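Local coordinates for cobalamin-binding protein (Desulfitobacterium hafniense, PDB 4JGI) that binds methylcobalamin through a histidine ligand to the cobalt and probably serves as the corrinoid carrier of an O-demethylase system, at residues I69-M74 with A113-F118; R89-L94 with E119-G124; D100-G105 with S147-L152; N107-M112 with D201-C206; D172-I177 with G191-S196. All coordinates share one frame; numbering follows the deposited sequence.

In the fold
Contacts 2 to 5 lie in the Rossmann-like cobalamin domain, whereas contact 1 joins it to the N-terminal helices. Helix 104-115 runs through three of them: its start follows the His102 loop in contact 3, its middle packs in contact 4 and its end meets helix 60-77 in contact 1. Contact 4, its centre about 2 Å from the centre of the chain, is fully buried and apolar. Contact 3 is buried too, but polar, with a carboxylate and waters beside the cofactor. Contact 1 is partly buried, with apolar packing and a water bridge. Contacts 2 and 5 form the two outer strand pairs of one parallel sheet, each partly buried, with charged groups beside apolar packing.

Contact 1: I69-M74 with A113-F118; sequences ILQAAM and AEASGF
Leu70 and Gln71 of helix 60-77 close over Ala115, at the end of helix 104-115, with the CA atoms of Gln71 and Ala115 4.5 Å apart. The Gln71 side chain leaves with CG anti to the backbone N (chi1 -173°) and bends at chi2. Its CB rests 3.9 Å from Ala115 CB, CD lies near Ala115 CA, and the tip divides: OE1 sits 3.3 Å from Ala115 CA, while NE2 donates to a water 3.2 Å away. That water in turn donates to Glu114 O, bridging the two helices; NE2 also hydrogen-bonds Asp75. On the buried side, Leu70 CG packs 3.8 Å from Ala115 CB, and its CD2 branch reaches Ser116 OG, a hydroxyl hydrogen-bonded to Met112 O. Met74 completes the seam with CG 3.3 Å from Ala115 O. Behind Leu70 and Met74 stands helix 32-54, with Phe42 and Met46 against Leu70 and Ile39 against Met74. Helix 104-115 stops here in a Schellman motif: Phe118 N bonds Ala113 O, Gly117 N bonds Glu114 O, and Gly117 takes the positive phi of the C-prime residue. The arrangement is a helix-helix packing that joins the N-terminal helices to the Rossmann-like domain.

Contact 2: R89-L94 with E119-G124; sequences RAKIVL and EVFDLG
Lys91 to Leu94 and Glu119 to Asp122 pair as parallel strands, the edge strand 119-122 lying against strand 91-96 in the cobalamin domain's sheet. Four bridges keep the register, from Lys91 with Glu119 to Leu94 with Asp122, and the strand directions differ by 17°. Five backbone bonds join them, from Glu119 N to Ala90 O through to Leu123 N to Leu94 O (2.9 Å). On one face, at the start of the pairing, Glu119 takes both positive charges. Its chi1 of 177° sets CG anti to the backbone N; the chain beyond is extended and lies beside Lys91, pointing the same way. Lys91 NZ meets OE1 at 3.0 Å, nearly along its C-O bond, in a salt bridge. Arg89 crosses Glu119 at about a right angle and lays one face of its guanidinium over Glu119 CB. Its NH2 is 3.7 Å from OE2, a long salt bridge of charge alone. Lys91 CG approaches the edge of the Phe121 ring at CE1 (3.9 Å); past the last bridge, Leu123 CD1 meets Val93 CG1 at 3.8 Å. The other face carries Leu94, whose CD2 packs 3.9 Å from Val120 CG1; Leu94 also touches methylcobalamin. Helix 104-115, the crossover of this beta-alpha-beta unit, covers the Leu94 and Val120 face, with Arg110 salt-bridged to Asp122. Helix 129-139 packs on Val93, Phe121 and Leu123, while strand 143-147 pairs with the far side of strand 91-96.

Contact 3: D100-G105 with S147-L152; sequences DLHDIG and SGVLTL
Asp100 meets Val149 and Leu150 through hydrogen bonds, and both of its carboxylate oxygens are doubly used. OD2 accepts from Leu150 N at 2.9 Å, almost in line with its C-O bond, and from Val149 N at 2.8 Å, which comes in from above the carboxylate plane. OD1 turns back into its own loop and takes two N-H groups of His102. The backbone N closes an Asx turn, and ND1 donates at 2.8 Å on the syn side but 28° out of the carboxylate plane, while OD1 lies in the imidazole plane. The carboxylate thus fixes the rotation of the imidazole. The nonpolar part is Val149 CG1, which lies over one face of the His102 ring, 3.2 Å from ND1. It is placed there by a chi1 of 45°, between the backbone N and the carbonyl carbon. Two waters each donate to both His102 O and Ser147 OG. With ND1 bound to Asp100, NE2 ligates the cobalt. Ser147 OG, Asp103 OD1 and Ile104 N bond the cofactor's N3B, N52 and O51. Asp100 to Gly105 is the DxHxxG motif of base-off/His-on cobalamin domains, with the aspartate as second-shell partner of the cobalt-binding histidine.

Contact 4: N107-M112 with D201-C206; sequences NIFRTM and DGVKIC
Phe109 and Met112 of helix 104-115 face Val203 and Cys206 of helix 199-209, the short axes 9.9 Å apart and inclined at 47°. Phe109 CB leaves alongside the interface; chi1 of 175° sets CG anti to the backbone N, and the ring beyond it reaches the other helix. At the edge, CE1 lies 3.9 Å from Gly202 C and CZ 4.0 Å from Cys206 SG; CE1 is also 3.8 Å from Val203 CG2. The sulfur sits 80° off the ring normal, as a Cys sulfur-aromatic contact. In Val203, CG2 stands anti to the carbonyl carbon, and this one methyl fills the angle between Phe109 CE1 and Met112 CB, the latter at 3.6 Å. Met112 points its CB at Val203, yet the extended chain beyond CG leads off toward Ala199 and Leu63. Gly202 has no side chain, so the ring comes directly against its backbone. Around this core, Phe109 also touches Leu94 of strand 91-96 and the bound methylcobalamin. No hydrogen bond crosses between the segments: the two helices meet here by van der Waals contact and one sulfur-aromatic approach, an apolar joint beside the cofactor pocket.

Contact 5: D172-I177 with G191-S196; sequences DLKVII and GADDFS
Ile177 and Val175 bring their branches onto the Ala192 methyl, with Ile177 CG2 and Val175 CG1 each 3.9 Å from Ala192 CB. Ile177 CG1, turned between the backbone N and the carbonyl carbon (chi1 65°), crosses to Phe195 CB at 3.7 Å, while the Phe195 ring leads away to Glu184 and Cys187 of helix 184-190. The Ile176 side chain lies on the other face, where it touches Trp209 and methylcobalamin. Outside the apolar centre, the short edge strand 194-195 pairs in parallel with strand 174-178. Ile177 N bonds Asp194 O at 3.1 Å, and Ile177 O takes Ser196 N at 3.0 Å together with a weak bond from Ser196 OG. Val175 O accepts from Asp193 N and, weakly, from Asp194 N. Just before the edge strand begins, a side chain takes the place of backbone: Asp193 OD2 takes Val175 N at 2.9 Å through its anti lone pair. OD2 is also salt-bridged to Arg170. Lys174 NZ stays 4.2 Å from Asp193 OD1, beyond a salt bridge, though its CD packs across the carboxylate. Methyl packing and backbone bonds thus fasten the edge strand, and a carboxylate, probably stabilised by nearby positive charges, extends the ladder.

Contact 1: I69-M74 with A113-F118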
# COMPACT_ATOMS: atom_id res chain seq x y z
N ILE A 69 5.52 -8.85 8.58
CA ILE A 69 6.90 -8.66 9.07
C ILE A 69 7.26 -7.17 9.17
O ILE A 69 7.80 -6.65 10.18
CB ILE A 69 7.91 -9.40 8.17
CG1 ILE A 69 7.78 -10.93 8.41
CG2 ILE A 69 9.37 -8.95 8.35
CD1 ILE A 69 8.51 -11.76 7.41
N LEU A 70 6.86 -6.39 8.18
CA LEU A 70 7.11 -4.91 8.28
C LEU A 70 6.34 -4.34 9.46
O LEU A 70 6.83 -3.50 10.19
CB LEU A 70 6.78 -4.21 6.98
CG LEU A 70 7.10 -2.72 6.96
CD1 LEU A 70 8.60 -2.50 7.17
CD2 LEU A 70 6.67 -2.14 5.60
N GLN A 71 5.06 -4.71 9.59
CA GLN A 71 4.29 -4.15 10.69
C GLN A 71 4.91 -4.48 12.02
O GLN A 71 4.89 -3.65 12.91
CB GLN A 71 2.84 -4.63 10.61
CG GLN A 71 1.95 -3.96 11.63
CD GLN A 71 1.82 -2.46 11.39
OE1 GLN A 71 1.17 -2.06 10.48
NE2 GLN A 71 2.41 -1.66 12.25
N ALA A 72 5.40 -5.71 12.19
CA ALA A 72 6.04 -6.08 13.47
C ALA A 72 7.26 -5.25 13.76
O ALA A 72 7.45 -4.76 14.87
CB ALA A 72 6.38 -7.54 13.44
N ALA A 73 8.08 -5.01 12.75
CA ALA A 73 9.25 -4.12 12.91
C ALA A 73 8.84 -2.74 13.26
O ALA A 73 9.44 -2.13 14.15
CB ALA A 73 10.07 -4.10 11.60
N MET A 74 7.82 -2.21 12.58
CA MET A 74 7.31 -0.85 12.89
C MET A 74 6.79 -0.71 14.29
O MET A 74 7.04 0.31 14.91
CB MET A 74 6.25 -0.43 11.93
CG MET A 74 6.80 -0.33 10.56
SD MET A 74 8.11 0.92 10.39
CE MET A 74 7.19 2.19 11.06
N ALA A 113 0.30 -1.08 3.41
CA ALA A 113 0.16 0.38 3.47
C ALA A 113 0.15 0.89 4.90
O ALA A 113 0.80 1.88 5.25
CB ALA A 113 -1.12 0.80 2.76
N GLU A 114 -0.57 0.17 5.79
CA GLU A 114 -0.61 0.44 7.22
C GLU A 114 0.82 0.34 7.83
O GLU A 114 1.22 1.20 8.57
CB GLU A 114 -1.67 -0.42 7.95
CG GLU A 114 -3.06 0.07 7.63
CD GLU A 114 -4.20 -0.70 8.38
OE1 GLU A 114 -4.00 -1.93 8.66
OE2 GLU A 114 -5.29 -0.10 8.66
N ALA A 115 1.55 -0.69 7.45
CA ALA A 115 2.89 -0.89 7.92
C ALA A 115 3.87 0.15 7.39
O ALA A 115 4.94 0.30 7.94
CB ALA A 115 3.38 -2.27 7.53
N SER A 116 3.51 0.85 6.31
CA SER A 116 4.32 1.85 5.68
C SER A 116 3.92 3.23 6.08
O SER A 116 4.43 4.17 5.47
CB SER A 116 4.13 1.75 4.20
OG SER A 116 4.63 0.52 3.70
N GLY A 117 3.12 3.35 7.13
CA GLY A 117 2.77 4.61 7.75
C GLY A 117 1.60 5.34 7.17
O GLY A 117 1.40 6.53 7.51
N PHE A 118 0.77 4.67 6.35
CA PHE A 118 -0.41 5.35 5.87
C PHE A 118 -1.57 5.14 6.84
O PHE A 118 -1.70 4.06 7.44
CB PHE A 118 -0.86 4.84 4.50
CG PHE A 118 0.06 5.17 3.35
CD1 PHE A 118 1.12 4.36 3.04
CD2 PHE A 118 -0.09 6.35 2.63
CE1 PHE A 118 1.99 4.66 2.02
CE2 PHE A 118 0.82 6.66 1.59
CZ PHE A 118 1.87 5.83 1.33
O HOH W 1 2.76 1.32 11.05

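Contact 2: R89-L94 with E119-G124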
# COMPACT_ATOMS: atom_id res chain seq x y z
N ARG A 89 0.19 11.35 9.13
CA ARG A 89 0.20 10.27 8.12
C ARG A 89 -0.59 10.61 6.85
O ARG A 89 -1.72 11.18 6.98
CB ARG A 89 -0.43 9.03 8.75
CG ARG A 89 0.43 8.46 9.86
CD ARG A 89 -0.29 7.25 10.47
NE ARG A 89 -1.54 7.68 11.08
CZ ARG A 89 -2.49 6.87 11.56
NH1 ARG A 89 -2.38 5.54 11.49
NH2 ARG A 89 -3.58 7.40 12.10
N ALA A 90 -0.10 10.19 5.66
CA ALA A 90 -0.93 10.34 4.47
C ALA A 90 -2.10 9.36 4.55
O ALA A 90 -2.01 8.34 5.21
CB ALA A 90 -0.16 10.10 3.23
N LYS A 91 -3.20 9.73 3.95
CA LYS A 91 -4.45 9.01 4.09
C LYS A 91 -4.82 8.36 2.79
O LYS A 91 -4.68 8.95 1.74
CB LYS A 91 -5.55 9.93 4.53
CG LYS A 91 -5.45 10.57 5.90
CD LYS A 91 -6.61 11.59 6.07
CE LYS A 91 -6.21 12.69 7.02
NZ LYS A 91 -6.02 12.15 8.38
N ILE A 92 -5.29 7.12 2.87
CA ILE A 92 -5.79 6.36 1.76
C ILE A 92 -7.20 5.88 2.03
O ILE A 92 -7.46 5.34 3.13
CB ILE A 92 -4.99 5.09 1.48
CG1 ILE A 92 -3.54 5.42 1.23
CG2 ILE A 92 -5.56 4.38 0.27
CD1 ILE A 92 -2.62 4.25 0.98
N VAL A 93 -8.16 6.17 1.12
CA VAL A 93 -9.48 5.58 1.20
C VAL A 93 -9.44 4.40 0.25
O VAL A 93 -9.09 4.55 -0.93
CB VAL A 93 -10.59 6.59 0.83
CG1 VAL A 93 -11.90 5.88 0.61
CG2 VAL A 93 -10.73 7.68 1.87
N LEU A 94 -9.76 3.22 0.76
CA LEU A 94 -9.54 1.93 0.08
C LEU A 94 -10.83 1.15 0.00
O LEU A 94 -11.51 1.05 1.00
CB LEU A 94 -8.47 1.15 0.85
CG LEU A 94 -8.06 -0.24 0.35
CD1 LEU A 94 -7.46 -0.13 -1.07
CD2 LEU A 94 -7.04 -0.89 1.29
N GLU A 119 -2.47 6.10 6.95
CA GLU A 119 -3.77 5.92 7.63
C GLU A 119 -4.76 5.44 6.56
O GLU A 119 -4.97 6.14 5.55
CB GLU A 119 -4.26 7.20 8.23
CG GLU A 119 -5.63 7.04 8.88
CD GLU A 119 -6.07 8.25 9.70
OE1 GLU A 119 -5.64 9.37 9.37
OE2 GLU A 119 -6.94 8.05 10.62
N VAL A 120 -5.25 4.20 6.70
CA VAL A 120 -6.01 3.58 5.70
C VAL A 120 -7.47 3.49 6.21
O VAL A 120 -7.75 2.91 7.30
CB VAL A 120 -5.44 2.21 5.33
CG1 VAL A 120 -6.34 1.53 4.32
CG2 VAL A 120 -3.97 2.32 4.82
N PHE A 121 -8.37 4.04 5.43
CA PHE A 121 -9.82 3.93 5.66
C PHE A 121 -10.36 2.83 4.72
O PHE A 121 -10.60 3.06 3.52
CB PHE A 121 -10.53 5.23 5.43
CG PHE A 121 -10.00 6.36 6.26
CD1 PHE A 121 -8.91 7.11 5.88
CD2 PHE A 121 -10.62 6.66 7.50
CE1 PHE A 121 -8.41 8.13 6.67
CE2 PHE A 121 -10.11 7.68 8.31
CZ PHE A 121 -9.01 8.42 7.87
N ASP A 122 -10.44 1.61 5.28
CA ASP A 122 -10.94 0.47 4.56
C ASP A 122 -12.43 0.37 4.57
O ASP A 122 -13.02 0.19 5.66
CB ASP A 122 -10.25 -0.79 5.09
CG ASP A 122 -10.77 -2.05 4.46
OD1 ASP A 122 -11.20 -2.02 3.29
OD2 ASP A 122 -10.62 -3.12 5.15
N LEU A 123 -13.05 0.57 3.41
CA LEU A 123 -14.48 0.59 3.31
C LEU A 123 -15.07 -0.83 3.07
O LEU A 123 -16.28 -1.03 3.05
CB LEU A 123 -14.96 1.53 2.21
CG LEU A 123 -14.54 3.00 2.44
CD1 LEU A 123 -15.01 3.84 1.30
CD2 LEU A 123 -15.28 3.55 3.64
N GLY A 124 -14.22 -1.81 2.86
CA GLY A 124 -14.65 -3.19 2.66
C GLY A 124 -14.95 -3.59 1.24
O GLY A 124 -14.30 -3.11 0.32

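Contact 3: D100-G105 with S147-L152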
# COMPACT_ATOMS: atom_id res chain seq x y z
N ASP A 100 -18.15 -6.27 -6.79
CA ASP A 100 -17.08 -7.17 -6.46
C ASP A 100 -16.97 -7.57 -5.01
O ASP A 100 -17.10 -6.78 -4.10
CB ASP A 100 -15.77 -6.57 -6.97
CG ASP A 100 -14.84 -7.59 -7.55
OD1 ASP A 100 -14.30 -8.38 -6.71
OD2 ASP A 100 -14.63 -7.68 -8.79
N LEU A 101 -16.68 -8.87 -4.78
CA LEU A 101 -16.53 -9.39 -3.42
C LEU A 101 -15.09 -9.86 -3.12
O LEU A 101 -14.83 -10.44 -2.00
CB LEU A 101 -17.46 -10.58 -3.18
CG LEU A 101 -18.92 -10.23 -3.41
CD1 LEU A 101 -19.75 -11.46 -3.19
CD2 LEU A 101 -19.44 -9.17 -2.49
N HIS A 102 -14.18 -9.64 -4.02
CA HIS A 102 -12.80 -10.10 -3.82
C HIS A 102 -12.02 -9.14 -2.97
O HIS A 102 -11.98 -7.96 -3.39
CB HIS A 102 -12.13 -10.35 -5.18
CG HIS A 102 -12.77 -11.42 -6.01
ND1 HIS A 102 -13.79 -11.15 -6.89
CD2 HIS A 102 -12.43 -12.72 -6.27
CE1 HIS A 102 -14.15 -12.25 -7.53
NE2 HIS A 102 -13.35 -13.22 -7.15
N ASP A 103 -11.50 -9.53 -1.81
CA ASP A 103 -10.72 -8.69 -0.93
C ASP A 103 -9.42 -9.25 -0.44
O ASP A 103 -8.68 -8.55 0.24
CB ASP A 103 -11.53 -8.21 0.25
CG ASP A 103 -11.86 -9.24 1.23
OD1 ASP A 103 -11.46 -10.43 1.03
OD2 ASP A 103 -12.54 -8.90 2.29
N ILE A 104 -9.05 -10.46 -0.85
CA ILE A 104 -7.75 -10.94 -0.35
C ILE A 104 -6.60 -10.03 -0.72
O ILE A 104 -5.70 -9.71 0.09
CB ILE A 104 -7.50 -12.39 -0.80
CG1 ILE A 104 -8.53 -13.31 -0.20
CG2 ILE A 104 -6.06 -12.86 -0.55
CD1 ILE A 104 -8.65 -14.69 -0.82
N GLY A 105 -6.58 -9.66 -1.99
CA GLY A 105 -5.54 -8.75 -2.47
C GLY A 105 -5.55 -7.35 -1.89
O GLY A 105 -4.51 -6.77 -1.48
N SER A 147 -10.09 -1.62 -5.73
CA SER A 147 -9.89 -3.04 -6.10
C SER A 147 -11.09 -3.60 -6.86
O SER A 147 -12.20 -3.34 -6.49
CB SER A 147 -9.59 -3.87 -4.81
OG SER A 147 -9.14 -5.21 -5.10
N GLY A 148 -10.79 -4.42 -7.83
CA GLY A 148 -11.83 -5.15 -8.50
C GLY A 148 -11.28 -6.11 -9.50
O GLY A 148 -10.16 -5.96 -10.00
N VAL A 149 -12.17 -7.05 -9.90
CA VAL A 149 -11.82 -8.00 -10.95
C VAL A 149 -12.92 -8.16 -12.00
O VAL A 149 -12.62 -8.16 -13.21
CB VAL A 149 -11.39 -9.40 -10.41
CG1 VAL A 149 -12.33 -9.81 -9.34
CG2 VAL A 149 -11.41 -10.45 -11.54
N LEU A 150 -14.14 -8.29 -11.60
CA LEU A 150 -15.21 -8.49 -12.60
C LEU A 150 -15.32 -7.26 -13.50
O LEU A 150 -15.03 -6.14 -13.11
CB LEU A 150 -16.52 -8.67 -11.89
CG LEU A 150 -16.63 -9.86 -10.91
CD1 LEU A 150 -18.07 -10.10 -10.50
CD2 LEU A 150 -15.98 -11.09 -11.47
N THR A 151 -15.84 -7.47 -14.69
CA THR A 151 -15.96 -6.36 -15.66
C THR A 151 -16.88 -5.30 -15.12
O THR A 151 -16.60 -4.11 -15.26
CB THR A 151 -16.35 -6.86 -17.08
OG1 THR A 151 -15.35 -7.78 -17.54
CG2 THR A 151 -16.41 -5.72 -18.05
N LEU A 152 -17.95 -5.68 -14.44
CA LEU A 152 -18.85 -4.72 -13.78
C LEU A 152 -18.13 -3.84 -12.75
O LEU A 152 -18.45 -2.64 -12.54
CB LEU A 152 -19.97 -5.46 -13.06
CG LEU A 152 -21.23 -4.76 -12.60
CD1 LEU A 152 -22.07 -4.48 -13.84
CD2 LEU A 152 -22.05 -5.59 -11.58
O HOH W 2 -8.86 -7.60 -3.46
O HOH W 3 -10.69 -7.28 -6.24

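Contact 4: N107-M112 with D201-C206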
# COMPACT_ATOMS: atom_id res chain seq x y z
N ASN A 107 -6.65 -6.61 0.89
CA ASN A 107 -6.20 -6.66 2.28
C ASN A 107 -4.68 -6.83 2.45
O ASN A 107 -4.11 -6.41 3.45
CB ASN A 107 -7.01 -7.72 3.00
CG ASN A 107 -8.43 -7.35 3.19
OD1 ASN A 107 -8.80 -6.24 3.04
ND2 ASN A 107 -9.22 -8.30 3.59
N ILE A 108 -4.03 -7.51 1.50
CA ILE A 108 -2.57 -7.54 1.43
C ILE A 108 -2.01 -6.13 1.29
O ILE A 108 -1.15 -5.71 2.03
CB ILE A 108 -2.06 -8.50 0.32
CG1 ILE A 108 -2.48 -9.91 0.64
CG2 ILE A 108 -0.59 -8.36 0.14
CD1 ILE A 108 -2.15 -10.92 -0.46
N PHE A 109 -2.59 -5.36 0.38
CA PHE A 109 -2.22 -3.98 0.25
C PHE A 109 -2.51 -3.16 1.48
O PHE A 109 -1.64 -2.39 1.89
CB PHE A 109 -2.88 -3.41 -1.00
CG PHE A 109 -2.65 -1.93 -1.16
CD1 PHE A 109 -1.40 -1.44 -1.60
CD2 PHE A 109 -3.60 -1.02 -0.83
CE1 PHE A 109 -1.15 -0.06 -1.66
CE2 PHE A 109 -3.35 0.33 -0.94
CZ PHE A 109 -2.14 0.82 -1.37
N ARG A 110 -3.67 -3.33 2.09
CA ARG A 110 -4.01 -2.63 3.29
C ARG A 110 -2.94 -2.86 4.35
O ARG A 110 -2.48 -1.92 5.02
CB ARG A 110 -5.40 -3.11 3.80
CG ARG A 110 -5.80 -2.46 5.08
CD ARG A 110 -7.05 -3.12 5.63
NE ARG A 110 -6.83 -4.52 5.99
CZ ARG A 110 -7.77 -5.45 6.19
NH1 ARG A 110 -9.04 -5.24 5.93
NH2 ARG A 110 -7.39 -6.68 6.56
N THR A 111 -2.50 -4.12 4.52
CA THR A 111 -1.54 -4.43 5.58
C THR A 111 -0.21 -3.73 5.23
O THR A 111 0.40 -3.15 6.14
CB THR A 111 -1.34 -5.93 5.70
OG1 THR A 111 -2.64 -6.52 5.99
CG2 THR A 111 -0.28 -6.26 6.76
N MET A 112 0.26 -3.79 3.99
CA MET A 112 1.54 -3.14 3.60
C MET A 112 1.43 -1.65 3.76
O MET A 112 2.37 -1.04 4.22
CB MET A 112 1.94 -3.51 2.19
CG MET A 112 2.27 -5.00 2.06
SD MET A 112 2.63 -5.22 0.32
CE MET A 112 3.31 -6.86 0.30
N ASP A 201 4.45 -3.24 -5.14
CA ASP A 201 4.57 -2.20 -6.15
C ASP A 201 3.59 -1.06 -5.90
O ASP A 201 3.92 0.12 -6.03
CB ASP A 201 4.31 -2.79 -7.52
CG ASP A 201 4.41 -1.78 -8.63
OD1 ASP A 201 5.53 -1.28 -8.82
OD2 ASP A 201 3.39 -1.59 -9.37
N GLY A 202 2.35 -1.39 -5.47
CA GLY A 202 1.39 -0.34 -5.19
C GLY A 202 1.84 0.57 -4.06
O GLY A 202 1.65 1.81 -4.10
N VAL A 203 2.44 0.01 -3.00
CA VAL A 203 2.95 0.84 -1.91
C VAL A 203 4.05 1.77 -2.40
O VAL A 203 4.11 2.93 -1.99
CB VAL A 203 3.42 0.02 -0.72
CG1 VAL A 203 4.09 0.88 0.31
CG2 VAL A 203 2.28 -0.72 -0.12
N LYS A 204 4.93 1.21 -3.23
CA LYS A 204 6.03 1.98 -3.87
C LYS A 204 5.45 3.21 -4.58
O LYS A 204 5.96 4.34 -4.40
CB LYS A 204 6.81 1.15 -4.87
CG LYS A 204 7.97 1.96 -5.50
CD LYS A 204 8.59 1.14 -6.65
CE LYS A 204 9.68 1.84 -7.45
NZ LYS A 204 10.61 0.97 -8.28
N ILE A 205 4.41 2.98 -5.36
CA ILE A 205 3.72 4.08 -6.07
C ILE A 205 3.19 5.14 -5.13
O ILE A 205 3.39 6.38 -5.31
CB ILE A 205 2.67 3.55 -7.03
CG1 ILE A 205 3.25 2.75 -8.18
CG2 ILE A 205 1.75 4.68 -7.51
CD1 ILE A 205 2.30 1.82 -8.88
N CYS A 206 2.55 4.70 -4.08
CA CYS A 206 1.91 5.58 -3.16
C CYS A 206 2.93 6.41 -2.35
O CYS A 206 2.74 7.60 -2.09
CB CYS A 206 1.03 4.77 -2.21
SG CYS A 206 -0.49 4.10 -2.94

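Contact 5: D172-I177 with G191-S196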
# COMPACT_ATOMS: atom_id res chain seq x y z
N ASP A 172 -7.39 16.93 -6.71
CA ASP A 172 -6.61 17.03 -5.51
C ASP A 172 -6.29 15.68 -4.83
O ASP A 172 -5.88 15.66 -3.66
CB ASP A 172 -7.28 18.01 -4.55
CG ASP A 172 -7.18 19.48 -5.05
OD1 ASP A 172 -6.06 19.95 -5.32
OD2 ASP A 172 -8.24 20.14 -5.20
N LEU A 173 -6.46 14.60 -5.56
CA LEU A 173 -6.03 13.30 -5.03
C LEU A 173 -5.48 12.46 -6.16
O LEU A 173 -5.63 12.76 -7.33
CB LEU A 173 -7.16 12.61 -4.31
CG LEU A 173 -8.45 12.50 -5.09
CD1 LEU A 173 -8.38 11.29 -6.02
CD2 LEU A 173 -9.59 12.27 -4.13
N LYS A 174 -4.87 11.33 -5.80
CA LYS A 174 -4.39 10.40 -6.75
C LYS A 174 -5.25 9.14 -6.61
O LYS A 174 -5.61 8.78 -5.50
CB LYS A 174 -2.95 10.07 -6.38
CG LYS A 174 -2.00 11.24 -6.57
CD LYS A 174 -1.82 11.56 -8.01
CE LYS A 174 -0.83 12.74 -8.18
NZ LYS A 174 -0.60 12.86 -9.62
N VAL A 175 -5.51 8.48 -7.71
CA VAL A 175 -6.29 7.24 -7.79
C VAL A 175 -5.40 6.11 -8.25
O VAL A 175 -4.79 6.18 -9.30
CB VAL A 175 -7.47 7.32 -8.73
CG1 VAL A 175 -8.24 6.02 -8.76
CG2 VAL A 175 -8.40 8.47 -8.26
N ILE A 176 -5.31 5.05 -7.43
CA ILE A 176 -4.57 3.83 -7.79
C ILE A 176 -5.58 2.67 -7.84
O ILE A 176 -6.43 2.56 -6.95
CB ILE A 176 -3.37 3.57 -6.87
CG1 ILE A 176 -2.56 2.38 -7.39
CG2 ILE A 176 -3.78 3.32 -5.43
CD1 ILE A 176 -1.24 2.23 -6.67
N ILE A 177 -5.46 1.83 -8.87
CA ILE A 177 -6.31 0.67 -9.00
C ILE A 177 -5.44 -0.60 -8.92
O ILE A 177 -4.26 -0.62 -9.28
CB ILE A 177 -7.18 0.68 -10.27
CG1 ILE A 177 -6.26 0.60 -11.53
CG2 ILE A 177 -8.04 1.95 -10.22
CD1 ILE A 177 -7.03 0.46 -12.80
N GLY A 191 -9.49 6.06 -15.90
CA GLY A 191 -9.12 7.39 -15.57
C GLY A 191 -8.28 7.51 -14.34
O GLY A 191 -8.15 8.57 -13.75
N ALA A 192 -7.66 6.39 -13.92
CA ALA A 192 -6.76 6.41 -12.77
C ALA A 192 -5.42 7.02 -13.00
O ALA A 192 -4.99 7.12 -14.17
CB ALA A 192 -6.63 4.97 -12.20
N ASP A 193 -4.68 7.31 -11.96
CA ASP A 193 -3.33 7.79 -12.08
C ASP A 193 -2.31 6.67 -12.28
O ASP A 193 -1.34 6.85 -13.00
CB ASP A 193 -2.95 8.66 -10.88
CG ASP A 193 -3.78 9.91 -10.82
OD1 ASP A 193 -3.58 10.75 -11.70
OD2 ASP A 193 -4.62 10.05 -9.95
N ASP A 194 -2.56 5.51 -11.65
CA ASP A 194 -1.66 4.38 -11.86
C ASP A 194 -2.39 3.10 -11.46
O ASP A 194 -3.50 3.14 -10.92
CB ASP A 194 -0.38 4.51 -11.07
CG ASP A 194 0.89 3.93 -11.85
OD1 ASP A 194 0.76 3.06 -12.79
OD2 ASP A 194 1.99 4.37 -11.45
N PHE A 195 -1.77 1.96 -11.78
CA PHE A 195 -2.26 0.66 -11.45
C PHE A 195 -1.07 -0.14 -10.86
O PHE A 195 0.05 0.19 -11.07
CB PHE A 195 -2.79 -0.10 -12.63
CG PHE A 195 -1.71 -0.47 -13.59
CD1 PHE A 195 -1.28 0.47 -14.50
CD2 PHE A 195 -1.10 -1.73 -13.56
CE1 PHE A 195 -0.26 0.22 -15.39
CE2 PHE A 195 -0.05 -1.97 -14.44
CZ PHE A 195 0.34 -0.99 -15.37
N SER A 196 -1.37 -1.07 -9.98
CA SER A 196 -0.27 -1.85 -9.34
C SER A 196 -0.02 -3.16 -10.02
O SER A 196 -0.98 -3.85 -10.31
CB SER A 196 -0.53 -2.08 -7.82
OG SER A 196 -1.88 -2.31 -7.64